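Local structure of pesticidal crystal protein CRY4AA (Bacillus thuringiensis, 2C9K) at residues Ile352-Leu356 with Tyr430-Leu434; Phe407-Leu412 with Phe453-Ser458; Phe520-Ala526 with Asp567-Phe573. The protein kills mosquito larvae by binding to midgut epithelial cells and promoting their colloid-osmotic lysis, as a pore-forming three-domain delta-endotoxin. All blocks are in the same frame, centred on the assembly; numbering follows the deposited sequence.

Interaction 1: Ile352-Leu356 with Tyr430-Leu434; sequences IYIFL and YSHIL
Tyr353 and Ile433 cross at a slant, with CB of Tyr353 3.6 Å from CG2 of Ile433. The CD1 methyl of Ile433 reaches further along and comes 3.7 Å from CD2 of the Tyr353 ring. It can do so because CG1 of Ile433 sits between the backbone N and the carbonyl carbon (chi1 68°), with the chain then extended to CD1. Tyr430 crosses Tyr353 at about a right angle and brings its OH near CD1, on the same side of the ring plane as the Ile433 methyl. The phenol of Tyr353 itself turns to Asn351. Tyr430 also meets Phe355 through the stems of the two side chains, CB to CB at 3.7 Å. Their rings are nearly parallel (27°) but slid apart, so they barely overlap. Ile354 and Leu434 lie alongside each other and point the same way, with 3.7 Å between their CB atoms. One direct backbone bond joins the segments, from Leu434 N to Ile354 O at 2.7 Å. A water accepts from Ile354 N and donates to Leu434 O, giving a second link beside it. The strands run at 114° to each other and belong to different sheets. Strand 353-362 pairs with 373-381, where Phe355 and Leu356 form a classic beta bulge opposite Phe379. Strand 432-440 pairs with 450-457, and Trp295 of strand 294-303 packs on both Tyr353 and Ile433.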
loop_
_atom_site.group_PDB
_atom_site.type_symbol
_atom_site.label_atom_id
_atom_site.label_comp_id
_atom_site.label_asym_id
_atom_site.label_seq_id
_atom_site.Cartn_x
_atom_site.Cartn_y
_atom_site.Cartn_z
ATOM N N ILE A 352 -14.099 6.892 -12.222
ATOM C CA ILE A 352 -15.325 6.650 -11.465
ATOM C C ILE A 352 -15.035 5.421 -10.588
ATOM O O ILE A 352 -14.951 4.290 -11.078
ATOM C CB ILE A 352 -16.543 6.377 -12.388
ATOM C CG1 ILE A 352 -17.144 7.700 -12.887
ATOM C CG2 ILE A 352 -17.604 5.591 -11.630
ATOM C CD1 ILE A 352 -16.343 8.387 -13.951
ATOM N N TYR A 353 -14.879 5.653 -9.287
ATOM C CA TYR A 353 -14.546 4.578 -8.369
ATOM C C TYR A 353 -15.494 4.354 -7.205
ATOM O O TYR A 353 -16.249 5.240 -6.805
ATOM C CB TYR A 353 -13.144 4.815 -7.813
ATOM C CG TYR A 353 -12.174 5.367 -8.828
ATOM C CD1 TYR A 353 -11.844 6.722 -8.841
ATOM C CD2 TYR A 353 -11.599 4.541 -9.792
ATOM C CE1 TYR A 353 -10.967 7.239 -9.792
ATOM C CE2 TYR A 353 -10.719 5.047 -10.748
ATOM C CZ TYR A 353 -10.410 6.396 -10.744
ATOM O OH TYR A 353 -9.570 6.905 -11.709
ATOM N N ILE A 354 -15.432 3.146 -6.660
ATOM C CA ILE A 354 -16.238 2.770 -5.509
ATOM C C ILE A 354 -15.305 2.953 -4.305
ATOM O O ILE A 354 -14.266 2.303 -4.227
ATOM C CB ILE A 354 -16.712 1.296 -5.632
ATOM C CG1 ILE A 354 -17.591 1.142 -6.876
ATOM C CG2 ILE A 354 -17.515 0.888 -4.416
ATOM C CD1 ILE A 354 -17.937 -0.293 -7.226
ATOM N N PHE A 355 -15.660 3.849 -3.384
ATOM C CA PHE A 355 -14.810 4.107 -2.228
ATOM C C PHE A 355 -15.432 3.674 -0.910
ATOM O O PHE A 355 -14.790 3.726 0.140
ATOM C CB PHE A 355 -14.452 5.589 -2.166
ATOM C CG PHE A 355 -15.605 6.478 -1.797
ATOM C CD1 PHE A 355 -16.065 6.537 -0.482
ATOM C CD2 PHE A 355 -16.219 7.269 -2.752
ATOM C CE1 PHE A 355 -17.123 7.380 -0.123
ATOM C CE2 PHE A 355 -17.278 8.113 -2.406
ATOM C CZ PHE A 355 -17.729 8.168 -1.086
ATOM N N LEU A 356 -16.690 3.259 -0.970
ATOM C CA LEU A 356 -17.405 2.797 0.210
ATOM C C LEU A 356 -18.664 2.080 -0.246
ATOM O O LEU A 356 -19.323 2.517 -1.189
ATOM C CB LEU A 356 -17.802 3.979 1.096
ATOM C CG LEU A 356 -18.539 3.653 2.402
ATOM C CD1 LEU A 356 -17.596 2.956 3.378
ATOM C CD2 LEU A 356 -19.058 4.926 3.022
ATOM N N TYR A 430 -10.947 9.983 0.068
ATOM C CA TYR A 430 -10.949 8.533 0.239
ATOM C C TYR A 430 -9.548 8.001 -0.069
ATOM O O TYR A 430 -8.885 8.483 -0.985
ATOM C CB TYR A 430 -11.983 7.896 -0.697
ATOM C CG TYR A 430 -11.695 8.129 -2.160
ATOM C CD1 TYR A 430 -11.077 7.151 -2.933
ATOM C CD2 TYR A 430 -11.985 9.355 -2.761
ATOM C CE1 TYR A 430 -10.748 7.393 -4.266
ATOM C CE2 TYR A 430 -11.662 9.606 -4.086
ATOM C CZ TYR A 430 -11.042 8.623 -4.830
ATOM O OH TYR A 430 -10.699 8.875 -6.137
ATOM N N SER A 431 -9.103 7.006 0.693
ATOM C CA SER A 431 -7.766 6.445 0.517
ATOM C C SER A 431 -7.708 5.170 -0.317
ATOM O O SER A 431 -6.636 4.794 -0.811
ATOM C CB SER A 431 -7.150 6.157 1.876
ATOM O OG SER A 431 -7.912 5.171 2.549
ATOM N N HIS A 432 -8.842 4.493 -0.465
ATOM C CA HIS A 432 -8.864 3.261 -1.243
ATOM C C HIS A 432 -10.097 3.179 -2.118
ATOM O O HIS A 432 -11.100 3.824 -1.839
ATOM C CB HIS A 432 -8.818 2.034 -0.322
ATOM C CG HIS A 432 -7.499 1.827 0.364
ATOM N ND1 HIS A 432 -7.039 2.654 1.368
ATOM C CD2 HIS A 432 -6.560 0.861 0.214
ATOM C CE1 HIS A 432 -5.877 2.206 1.806
ATOM N NE2 HIS A 432 -5.564 1.120 1.123
ATOM N N ILE A 433 -10.005 2.386 -3.181
ATOM C CA ILE A 433 -11.108 2.171 -4.116
ATOM C C ILE A 433 -11.296 0.665 -4.311
ATOM O O ILE A 433 -10.327 -0.101 -4.252
ATOM C CB ILE A 433 -10.820 2.792 -5.507
ATOM C CG1 ILE A 433 -9.687 2.018 -6.195
ATOM C CG2 ILE A 433 -10.497 4.285 -5.364
ATOM C CD1 ILE A 433 -9.463 2.423 -7.634
ATOM N N LEU A 434 -12.529 0.235 -4.554
ATOM C CA LEU A 434 -12.794 -1.189 -4.749
ATOM C C LEU A 434 -12.052 -1.677 -5.986
ATOM O O LEU A 434 -11.999 -0.978 -6.991
ATOM C CB LEU A 434 -14.297 -1.451 -4.915
ATOM C CG LEU A 434 -14.591 -2.954 -4.918
ATOM C CD1 LEU A 434 -14.326 -3.508 -3.528
ATOM C CD2 LEU A 434 -16.023 -3.223 -5.336
HETATM O O HOH W 1 -13.694 1.243 -8.065
HETATM O O HOH W 2 -12.248 3.611 0.706
#

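Interaction 2: Phe407-Leu412 with Phe453-Ser458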
loop_
_atom_site.group_PDB
_atom_site.type_symbol
_atom_site.label_atom_id
_atom_site.label_comp_id
_atom_site.label_asym_id
_atom_site.label_seq_id
_atom_site.Cartn_x
_atom_site.Cartn_y
_atom_site.Cartn_z
ATOM N N PHE A 407 -17.979 -1.820 4.002
ATOM C CA PHE A 407 -16.604 -2.070 3.591
ATOM C C PHE A 407 -16.003 -0.826 2.933
ATOM O O PHE A 407 -16.703 -0.021 2.321
ATOM C CB PHE A 407 -16.532 -3.271 2.634
ATOM C CG PHE A 407 -17.011 -4.563 3.242
ATOM C CD1 PHE A 407 -18.262 -5.079 2.922
ATOM C CD2 PHE A 407 -16.226 -5.245 4.165
ATOM C CE1 PHE A 407 -18.725 -6.249 3.509
ATOM C CE2 PHE A 407 -16.684 -6.418 4.758
ATOM C CZ PHE A 407 -17.937 -6.918 4.428
ATOM N N GLY A 408 -14.690 -0.689 3.067
ATOM C CA GLY A 408 -13.978 0.451 2.522
ATOM C C GLY A 408 -12.926 0.831 3.547
ATOM O O GLY A 408 -12.892 0.256 4.639
ATOM N N LEU A 409 -12.063 1.782 3.219
ATOM C CA LEU A 409 -11.032 2.183 4.166
ATOM C C LEU A 409 -11.230 3.608 4.683
ATOM O O LEU A 409 -12.060 4.360 4.173
ATOM C CB LEU A 409 -9.648 2.017 3.535
ATOM C CG LEU A 409 -9.128 0.570 3.446
ATOM C CD1 LEU A 409 -9.034 -0.024 4.833
ATOM C CD2 LEU A 409 -10.054 -0.277 2.590
ATOM N N PRO A 410 -10.476 3.992 5.718
ATOM C CA PRO A 410 -10.589 5.334 6.295
ATOM C C PRO A 410 -10.268 6.483 5.335
ATOM O O PRO A 410 -9.780 6.268 4.224
ATOM C CB PRO A 410 -9.616 5.279 7.470
ATOM C CG PRO A 410 -9.667 3.847 7.877
ATOM C CD PRO A 410 -9.599 3.149 6.543
ATOM N N ILE A 411 -10.552 7.707 5.781
ATOM C CA ILE A 411 -10.276 8.902 4.990
ATOM C C ILE A 411 -8.774 9.004 4.717
ATOM O O ILE A 411 -7.958 8.361 5.388
ATOM C CB ILE A 411 -10.719 10.177 5.726
ATOM C CG1 ILE A 411 -10.141 10.187 7.146
ATOM C CG2 ILE A 411 -12.235 10.267 5.741
ATOM C CD1 ILE A 411 -10.478 11.445 7.943
ATOM N N LEU A 412 -8.415 9.823 3.735
ATOM C CA LEU A 412 -7.023 9.998 3.351
ATOM C C LEU A 412 -6.469 11.348 3.796
ATOM O O LEU A 412 -5.252 11.554 3.833
ATOM C CB LEU A 412 -6.905 9.860 1.837
ATOM C CG LEU A 412 -5.544 10.143 1.227
ATOM C CD1 LEU A 412 -4.550 9.110 1.709
ATOM C CD2 LEU A 412 -5.665 10.118 -0.268
ATOM N N PHE A 453 -13.472 -8.280 -0.223
ATOM C CA PHE A 453 -13.511 -7.095 -1.059
ATOM C C PHE A 453 -12.093 -6.559 -1.165
ATOM O O PHE A 453 -11.477 -6.215 -0.163
ATOM C CB PHE A 453 -14.462 -6.063 -0.446
ATOM C CG PHE A 453 -15.890 -6.549 -0.338
ATOM C CD1 PHE A 453 -16.259 -7.460 0.651
ATOM C CD2 PHE A 453 -16.848 -6.153 -1.273
ATOM C CE1 PHE A 453 -17.556 -7.972 0.704
ATOM C CE2 PHE A 453 -18.146 -6.660 -1.226
ATOM C CZ PHE A 453 -18.499 -7.571 -0.238
ATOM N N ALA A 454 -11.573 -6.534 -2.387
ATOM C CA ALA A 454 -10.220 -6.060 -2.653
ATOM C C ALA A 454 -10.205 -4.543 -2.741
ATOM O O ALA A 454 -11.116 -3.941 -3.298
ATOM C CB ALA A 454 -9.715 -6.654 -3.950
ATOM N N TRP A 455 -9.162 -3.933 -2.197
ATOM C CA TRP A 455 -9.028 -2.489 -2.206
ATOM C C TRP A 455 -7.619 -2.073 -2.587
ATOM O O TRP A 455 -6.653 -2.569 -2.028
ATOM C CB TRP A 455 -9.356 -1.919 -0.820
ATOM C CG TRP A 455 -10.748 -2.213 -0.350
ATOM C CD1 TRP A 455 -11.148 -3.255 0.426
ATOM C CD2 TRP A 455 -11.932 -1.468 -0.668
ATOM N NE1 TRP A 455 -12.509 -3.211 0.612
ATOM C CE2 TRP A 455 -13.015 -2.124 -0.051
ATOM C CE3 TRP A 455 -12.181 -0.309 -1.416
ATOM C CZ2 TRP A 455 -14.327 -1.662 -0.156
ATOM C CZ3 TRP A 455 -13.488 0.151 -1.520
ATOM C CH2 TRP A 455 -14.542 -0.525 -0.893
ATOM N N THR A 456 -7.506 -1.163 -3.544
ATOM C CA THR A 456 -6.204 -0.669 -3.960
ATOM C C THR A 456 -6.076 0.780 -3.497
ATOM O O THR A 456 -7.087 1.453 -3.278
ATOM C CB THR A 456 -6.029 -0.756 -5.485
ATOM O OG1 THR A 456 -7.164 -0.176 -6.139
ATOM C CG2 THR A 456 -5.882 -2.200 -5.908
ATOM N N HIS A 457 -4.848 1.263 -3.338
ATOM C CA HIS A 457 -4.650 2.636 -2.877
ATOM C C HIS A 457 -5.055 3.672 -3.929
ATOM O O HIS A 457 -4.640 3.580 -5.089
ATOM C CB HIS A 457 -3.196 2.863 -2.487
ATOM C CG HIS A 457 -3.004 4.042 -1.591
ATOM N ND1 HIS A 457 -3.072 3.949 -0.219
ATOM C CD2 HIS A 457 -2.809 5.349 -1.872
ATOM C CE1 HIS A 457 -2.925 5.151 0.309
ATOM N NE2 HIS A 457 -2.764 6.019 -0.674
ATOM N N SER A 458 -5.842 4.667 -3.523
ATOM C CA SER A 458 -6.307 5.692 -4.456
ATOM C C SER A 458 -5.217 6.644 -4.944
ATOM O O SER A 458 -5.507 7.673 -5.552
ATOM C CB SER A 458 -7.449 6.501 -3.835
ATOM O OG SER A 458 -6.987 7.316 -2.780
#
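Trp455 reaches from strand 450-457 to the backbone and side chains of 407-412. Its CG lies anti to the carbonyl carbon (chi1 -60°), which carries the indole toward that segment. Its CB already touches CD2 of Leu409 at 3.8 Å. At CG the same methyl is closer, 3.6 Å, and it lies over one face of the five-membered ring. Further out, CE2 comes to Gly408. CZ2 is 3.4 Å from Gly408 N and also meets CB of Phe407. CH2, beyond it, lies 3.6 Å from Gly408 CA. The glycine CA sits over the six-membered ring, 3.7 Å from its centroid, in a CH-pi contact. Gly408 has phi 141°, a value that favours glycine. Its N-H is bonded to Gln265, on the strand beside 450-457. The chain leaving strand 402-407 runs nearly parallel to strand 450-457 of another sheet, within the beta-sheet middle domain of the three-domain toxin. Phe407 and Phe453 form an offset stack with centroids 4.3 Å apart and planes at 17°. CD1 of Phe453 lies over the centre of the Phe407 ring. Leu412 CD1 approaches the His457 ring, while its CD2 is 4.0 Å from OG of Ser458, whose hydroxyl is bonded to Tyr430 O.

Interaction 3: Phe520-Ala526 with Asp567-Phe573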
loop_
_atom_site.group_PDB
_atom_site.type_symbol
_atom_site.label_atom_id
_atom_site.label_comp_id
_atom_site.label_asym_id
_atom_site.label_seq_id
_atom_site.Cartn_x
_atom_site.Cartn_y
_atom_site.Cartn_z
ATOM N N PHE A 520 15.497 11.097 -18.540
ATOM C CA PHE A 520 16.429 9.991 -18.471
ATOM C C PHE A 520 15.494 8.998 -17.802
ATOM O O PHE A 520 14.836 9.344 -16.822
ATOM C CB PHE A 520 17.636 10.296 -17.565
ATOM C CG PHE A 520 18.734 11.055 -18.259
ATOM C CD1 PHE A 520 19.294 12.189 -17.675
ATOM C CD2 PHE A 520 19.160 10.678 -19.532
ATOM C CE1 PHE A 520 20.249 12.940 -18.353
ATOM C CE2 PHE A 520 20.121 11.430 -20.220
ATOM C CZ PHE A 520 20.661 12.562 -19.628
ATOM N N ILE A 521 15.353 7.801 -18.345
ATOM C CA ILE A 521 14.485 6.868 -17.661
ATOM C C ILE A 521 15.432 5.995 -16.817
ATOM O O ILE A 521 16.457 5.523 -17.300
ATOM C CB ILE A 521 13.540 6.074 -18.678
ATOM C CG1 ILE A 521 13.804 4.579 -18.626
ATOM C CG2 ILE A 521 13.660 6.641 -20.085
ATOM C CD1 ILE A 521 13.188 3.931 -17.443
ATOM N N ARG A 522 15.103 5.855 -15.533
ATOM C CA ARG A 522 15.911 5.102 -14.564
ATOM C C ARG A 522 15.122 3.923 -14.008
ATOM O O ARG A 522 13.921 4.030 -13.803
ATOM C CB ARG A 522 16.307 6.040 -13.427
ATOM C CG ARG A 522 17.200 5.441 -12.387
ATOM C CD ARG A 522 17.608 6.495 -11.384
ATOM N NE ARG A 522 16.574 6.761 -10.386
ATOM C CZ ARG A 522 16.664 7.715 -9.460
ATOM N NH1 ARG A 522 17.734 8.496 -9.416
ATOM N NH2 ARG A 522 15.702 7.878 -8.562
ATOM N N ILE A 523 15.794 2.808 -13.745
ATOM C CA ILE A 523 15.124 1.607 -13.247
ATOM C C ILE A 523 15.568 1.138 -11.855
ATOM O O ILE A 523 16.765 1.100 -11.558
ATOM C CB ILE A 523 15.326 0.447 -14.259
ATOM C CG1 ILE A 523 14.392 0.632 -15.445
ATOM C CG2 ILE A 523 15.073 -0.894 -13.610
ATOM C CD1 ILE A 523 14.658 -0.366 -16.529
ATOM N N ARG A 524 14.598 0.785 -11.006
ATOM C CA ARG A 524 14.880 0.280 -9.656
ATOM C C ARG A 524 14.583 -1.212 -9.736
ATOM O O ARG A 524 13.424 -1.619 -9.784
ATOM C CB ARG A 524 13.968 0.942 -8.610
ATOM C CG ARG A 524 14.312 0.579 -7.156
ATOM C CD ARG A 524 13.614 1.494 -6.147
ATOM N NE ARG A 524 14.124 1.370 -4.775
ATOM C CZ ARG A 524 13.717 0.469 -3.878
ATOM N NH1 ARG A 524 12.782 -0.418 -4.186
ATOM N NH2 ARG A 524 14.238 0.462 -2.659
ATOM N N TYR A 525 15.636 -2.021 -9.747
ATOM C CA TYR A 525 15.490 -3.466 -9.887
ATOM C C TYR A 525 16.334 -4.235 -8.888
ATOM O O TYR A 525 17.128 -3.663 -8.148
ATOM C CB TYR A 525 15.959 -3.878 -11.276
ATOM C CG TYR A 525 17.471 -3.799 -11.375
ATOM C CD1 TYR A 525 18.254 -4.956 -11.451
ATOM C CD2 TYR A 525 18.125 -2.570 -11.285
ATOM C CE1 TYR A 525 19.645 -4.885 -11.427
ATOM C CE2 TYR A 525 19.516 -2.493 -11.259
ATOM C CZ TYR A 525 20.265 -3.651 -11.327
ATOM O OH TYR A 525 21.633 -3.566 -11.282
ATOM N N ALA A 526 16.169 -5.552 -8.923
ATOM C CA ALA A 526 16.910 -6.488 -8.084
ATOM C C ALA A 526 17.412 -7.543 -9.066
ATOM O O ALA A 526 16.799 -7.768 -10.114
ATOM C CB ALA A 526 15.993 -7.122 -7.047
ATOM N N ASP A 567 19.120 -4.788 -1.362
ATOM C CA ASP A 567 19.040 -5.676 -2.521
ATOM C C ASP A 567 18.537 -5.004 -3.784
ATOM O O ASP A 567 18.764 -5.509 -4.880
ATOM C CB ASP A 567 18.167 -6.892 -2.200
ATOM C CG ASP A 567 18.786 -7.793 -1.141
ATOM O OD1 ASP A 567 18.084 -8.693 -0.631
ATOM O OD2 ASP A 567 19.984 -7.604 -0.824
ATOM N N PHE A 568 17.846 -3.877 -3.642
ATOM C CA PHE A 568 17.360 -3.154 -4.810
ATOM C C PHE A 568 18.290 -1.987 -5.091
ATOM O O PHE A 568 18.681 -1.263 -4.177
ATOM C CB PHE A 568 15.934 -2.645 -4.591
ATOM C CG PHE A 568 14.902 -3.743 -4.555
ATOM C CD1 PHE A 568 14.660 -4.454 -3.385
ATOM C CD2 PHE A 568 14.205 -4.093 -5.708
ATOM C CE1 PHE A 568 13.747 -5.495 -3.361
ATOM C CE2 PHE A 568 13.290 -5.135 -5.698
ATOM C CZ PHE A 568 13.060 -5.839 -4.518
ATOM N N GLN A 569 18.660 -1.819 -6.357
ATOM C CA GLN A 569 19.551 -0.736 -6.754
ATOM C C GLN A 569 19.009 0.065 -7.933
ATOM O O GLN A 569 17.945 -0.253 -8.474
ATOM C CB GLN A 569 20.937 -1.296 -7.067
ATOM C CG GLN A 569 21.655 -1.794 -5.819
ATOM C CD GLN A 569 21.861 -0.688 -4.789
ATOM O OE1 GLN A 569 22.148 -0.957 -3.620
ATOM N NE2 GLN A 569 21.726 0.569 -5.227
ATOM N N TYR A 570 19.738 1.103 -8.331
ATOM C CA TYR A 570 19.288 1.959 -9.419
ATOM C C TYR A 570 20.214 2.075 -10.614
ATOM O O TYR A 570 21.390 2.404 -10.471
ATOM C CB TYR A 570 19.036 3.375 -8.903
ATOM C CG TYR A 570 17.948 3.520 -7.862
ATOM C CD1 TYR A 570 18.080 2.949 -6.595
ATOM C CD2 TYR A 570 16.806 4.285 -8.128
ATOM C CE1 TYR A 570 17.106 3.141 -5.615
ATOM C CE2 TYR A 570 15.827 4.484 -7.156
ATOM C CZ TYR A 570 15.987 3.911 -5.902
ATOM O OH TYR A 570 15.033 4.115 -4.944
ATOM N N LEU A 571 19.671 1.819 -11.799
ATOM C CA LEU A 571 20.435 1.960 -13.036
ATOM C C LEU A 571 19.657 2.899 -13.938
ATOM O O LEU A 571 18.425 2.918 -13.909
ATOM C CB LEU A 571 20.655 0.614 -13.734
ATOM C CG LEU A 571 21.935 -0.091 -13.282
ATOM C CD1 LEU A 571 22.117 -1.403 -14.034
ATOM C CD2 LEU A 571 23.113 0.843 -13.517
ATOM N N GLU A 572 20.384 3.673 -14.737
ATOM C CA GLU A 572 19.785 4.657 -15.624
ATOM C C GLU A 572 20.304 4.486 -17.044
ATOM O O GLU A 572 21.491 4.241 -17.250
ATOM C CB GLU A 572 20.149 6.045 -15.107
ATOM C CG GLU A 572 19.425 7.196 -15.737
ATOM C CD GLU A 572 19.810 8.514 -15.092
ATOM O OE1 GLU A 572 19.707 8.628 -13.848
ATOM O OE2 GLU A 572 20.214 9.439 -15.829
ATOM N N PHE A 573 19.420 4.604 -18.026
ATOM C CA PHE A 573 19.839 4.477 -19.410
ATOM C C PHE A 573 20.575 5.754 -19.796
ATOM O O PHE A 573 20.271 6.830 -19.284
ATOM C CB PHE A 573 18.636 4.284 -20.321
ATOM C CG PHE A 573 17.872 3.028 -20.060
ATOM C CD1 PHE A 573 16.742 3.042 -19.258
ATOM C CD2 PHE A 573 18.263 1.832 -20.645
ATOM C CE1 PHE A 573 16.006 1.884 -19.045
ATOM C CE2 PHE A 573 17.536 0.666 -20.440
ATOM C CZ PHE A 573 16.403 0.689 -19.639
HETATM O O HOH W 3 17.582 7.306 -19.994
HETATM O O HOH W 4 20.729 8.368 -10.699
HETATM O O HOH W 5 16.179 2.082 -2.887
#
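Phe573 packs against Ile521 and Ile523 at the apolar centre. Its CD1 is 3.4 Å from CG1 of Ile521, and its CE1 is 3.6 Å from CD1 of Ile523. Ile537, Leu539, Leu547 and Met549 of the facing strands add to this core. Leu571 continues the apolar side, with CD1 4.0 Å from CE2 of the Tyr525 ring; the hydroxyl of Tyr525 is bonded to Asn552 N. CB of Ala526 lies over one face of the Phe568 ring. Between these groups run five antiparallel backbone bonds, including Ile523 N to Leu571 O at 2.6 Å. The sheet face of Arg522, Arg524, Tyr570 and Glu572 is polar, though both arginines are buried. CG of Arg524 lies over the Tyr570 ring, 4.1 Å from its centroid. The chain stays extended from CG to NE, and its guanidinium lies almost parallel (4°) to the Phe568 ring. Arg522 instead bends at chi3 (80°), and its NE comes to the edge of the Tyr570 ring. Salt bridges to Glu606 and Asp603 hold Arg522 and Arg524 respectively. Tyr251 bonds to the Tyr570 hydroxyl, and Lys250 also meets this face. The apolar face packs into the core of the C-terminal beta-sandwich domain of the delta-endotoxin.

Interactions 1 and 2 belong to the middle domain and touch, their centres 6 Å apart. Strands 432-440 and 450-457 are neighbours in one sheet, so segments 430-434 and 453-458 lie together. Ser431 O is 2.8 Å from Ser458 N, and Ser431 OG is 2.7 Å from Pro410 O; both are probable hydrogen bonds. The Trp455 indole also packs against the backbone of 433-434, with Trp455 CZ3 3.2 Å from Leu434 N. Along the chain the two contacts cross, since their segments alternate. Interaction 3 stands apart in the C-terminal domain. Its centre is about 32 Å from that of interaction 1 and 30 Å from that of interaction 2. Its nearest atoms are about 19 Å and 16 Å away, respectively.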